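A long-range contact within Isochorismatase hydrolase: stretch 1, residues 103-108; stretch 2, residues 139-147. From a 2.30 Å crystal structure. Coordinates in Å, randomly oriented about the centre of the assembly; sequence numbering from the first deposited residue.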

# COMPACT_ATOMS: atom_id res chain seq x y z
N HIS E 103 -20.89 -27.80 -16.57
CA HIS E 103 -20.87 -26.56 -17.30
C HIS E 103 -21.32 -26.61 -18.74
O HIS E 103 -22.14 -25.86 -19.14
N SER E 104 -20.75 -27.51 -19.50
CA SER E 104 -21.06 -27.65 -20.89
C SER E 104 -22.43 -28.22 -21.18
O SER E 104 -22.91 -29.09 -20.52
N GLY E 105 -23.02 -27.70 -22.22
CA GLY E 105 -24.22 -28.23 -22.79
C GLY E 105 -24.01 -29.63 -23.29
O GLY E 105 -24.90 -30.38 -23.30
N PHE E 106 -22.81 -29.95 -23.72
CA PHE E 106 -22.49 -31.25 -24.23
C PHE E 106 -22.12 -32.29 -23.19
O PHE E 106 -22.06 -33.43 -23.49
N ALA E 107 -21.82 -31.90 -21.98
CA ALA E 107 -21.17 -32.81 -21.08
C ALA E 107 -22.19 -33.74 -20.44
O ALA E 107 -23.04 -33.32 -19.73
N HIS E 108 -22.07 -35.01 -20.76
CA HIS E 108 -22.96 -36.05 -20.29
C HIS E 108 -24.37 -35.91 -20.77
O HIS E 108 -25.26 -36.37 -20.14
N THR E 139 -16.55 -24.48 -26.59
CA THR E 139 -15.39 -25.31 -26.70
C THR E 139 -15.74 -26.73 -27.07
O THR E 139 -15.08 -27.35 -27.83
N ASP E 140 -16.79 -27.25 -26.48
CA ASP E 140 -17.24 -28.58 -26.80
C ASP E 140 -17.74 -28.73 -28.22
O ASP E 140 -17.53 -29.72 -28.82
N ALA E 141 -18.41 -27.72 -28.74
CA ALA E 141 -18.87 -27.71 -30.10
C ALA E 141 -17.71 -27.75 -31.06
O ALA E 141 -17.69 -28.52 -31.98
N LEU E 142 -16.71 -26.94 -30.80
CA LEU E 142 -15.50 -26.94 -31.57
C LEU E 142 -14.84 -28.29 -31.49
O LEU E 142 -14.33 -28.78 -32.45
N ALA E 143 -14.87 -28.90 -30.33
CA ALA E 143 -14.26 -30.19 -30.12
C ALA E 143 -14.94 -31.29 -30.92
O ALA E 143 -14.36 -32.30 -31.20
N ASN E 144 -16.19 -31.07 -31.28
CA ASN E 144 -16.96 -31.99 -32.08
C ASN E 144 -17.07 -31.58 -33.53
O ASN E 144 -17.90 -32.05 -34.23
N ALA E 145 -16.23 -30.66 -33.96
CA ALA E 145 -16.12 -30.26 -35.34
C ALA E 145 -17.26 -29.42 -35.86
O ALA E 145 -17.36 -29.20 -37.03
N TYR E 146 -18.13 -28.95 -34.99
CA TYR E 146 -19.15 -28.03 -35.37
C TYR E 146 -18.53 -26.69 -35.62
O TYR E 146 -17.46 -26.41 -35.15
N LYS E 147 -19.23 -25.85 -36.36
CA LYS E 147 -18.84 -24.48 -36.58
C LYS E 147 -19.56 -23.71 -35.54
O LYS E 147 -20.67 -24.00 -35.26

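Side-chain packing between the helical end and following turn of stretch 2 and the irregular loop of stretch 1, a small contact burying 221 Å² in total and centred on Phe 106. Thr 139 points sideways and does not reach the loop. Asp 140 (chi1 m, chi2 near 5°) points toward it and carries the polar link: Ser 104 OG, on a t rotamer, donates a very short hydrogen bond of 2.4 Å to Asp 140 OD2. The same Ser 104 OG accepts a hydrogen bond from Phe 106 N at 3.2 Å, so the serine ties the loop backbone to the carboxylate. Phe 106 (chi1 m, chi2 -96°) turns its ring against the helix, with Phe 106 CD2 3.4 Å from Asp 140 CB and Asp 140 C over one face. Ala 141 points sideways, yet its small methyl still packs on the ring, Ala 141 CB lying 3.9 Å from Phe 106 CE2. Leu 142 and Ala 143 are out of reach. Asn 144 (chi1 m) points in; Asn 144 ND2 lies 3.9 Å from Phe 106 CD1. Asn 144 ND2 also makes a weak 3.2 Å hydrogen bond back to Asp 140 O. Tyr 146 (chi1 m) points toward the loop, bringing Tyr 146 CE2 to 4.0 Å from Phe 106 CE1, while its hydroxyl is hydrogen-bonded elsewhere.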

# COMPACT_ATOMS: atom_id res chain seq x y z
CB HIS E 103 -19.49 -25.94 -17.24
CG HIS E 103 -19.11 -25.45 -15.88
ND1 HIS E 103 -17.82 -25.18 -15.53
CD2 HIS E 103 -19.85 -25.16 -14.80
CE1 HIS E 103 -17.78 -24.76 -14.29
NE2 HIS E 103 -19.00 -24.74 -13.82
CB SER E 104 -20.01 -28.52 -21.54
OG SER E 104 -20.05 -28.47 -22.91
CB PHE E 106 -21.34 -31.15 -25.21
CG PHE E 106 -21.67 -30.48 -26.49
CD1 PHE E 106 -22.01 -31.21 -27.58
CD2 PHE E 106 -21.58 -29.11 -26.62
CE1 PHE E 106 -22.29 -30.61 -28.73
CE2 PHE E 106 -21.86 -28.53 -27.78
CZ PHE E 106 -22.20 -29.27 -28.84
CB ALA E 107 -20.42 -32.06 -20.06
CB HIS E 108 -22.92 -36.14 -18.78
CG HIS E 108 -21.55 -36.16 -18.21
ND1 HIS E 108 -21.10 -35.23 -17.31
CD2 HIS E 108 -20.51 -37.00 -18.42
CE1 HIS E 108 -19.86 -35.51 -16.98
NE2 HIS E 108 -19.48 -36.58 -17.64
CB THR E 139 -14.63 -25.33 -25.39
OG1 THR E 139 -14.24 -24.01 -25.05
CG2 THR E 139 -13.42 -26.16 -25.48
CB ASP E 140 -18.26 -29.06 -25.78
CG ASP E 140 -17.64 -29.48 -24.50
OD1 ASP E 140 -16.44 -29.32 -24.33
OD2 ASP E 140 -18.35 -29.97 -23.64
CB ALA E 141 -19.66 -26.51 -30.32
CB LEU E 142 -14.55 -25.89 -31.02
CG LEU E 142 -13.43 -25.25 -31.82
CD1 LEU E 142 -12.07 -25.66 -31.40
CD2 LEU E 142 -13.58 -25.33 -33.29
CB ALA E 143 -14.20 -30.52 -28.68
CB ASN E 144 -18.33 -32.20 -31.47
CG ASN E 144 -18.29 -33.12 -30.28
OD1 ASN E 144 -17.87 -34.24 -30.38
ND2 ASN E 144 -18.74 -32.63 -29.16
CB ALA E 145 -15.91 -31.44 -36.20
CB TYR E 146 -20.20 -27.92 -34.28
CG TYR E 146 -20.92 -29.20 -34.06
CD1 TYR E 146 -21.55 -29.83 -35.08
CD2 TYR E 146 -20.94 -29.80 -32.84
CE1 TYR E 146 -22.19 -31.00 -34.90
CE2 TYR E 146 -21.57 -30.96 -32.65
CZ TYR E 146 -22.19 -31.55 -33.68
OH TYR E 146 -22.83 -32.72 -33.53
CB LYS E 147 -19.30 -24.02 -37.95
CG LYS E 147 -18.29 -24.23 -39.01
CD LYS E 147 -18.93 -24.58 -40.29
CE LYS E 147 -19.39 -23.35 -41.00
NZ LYS E 147 -19.42 -23.53 -42.45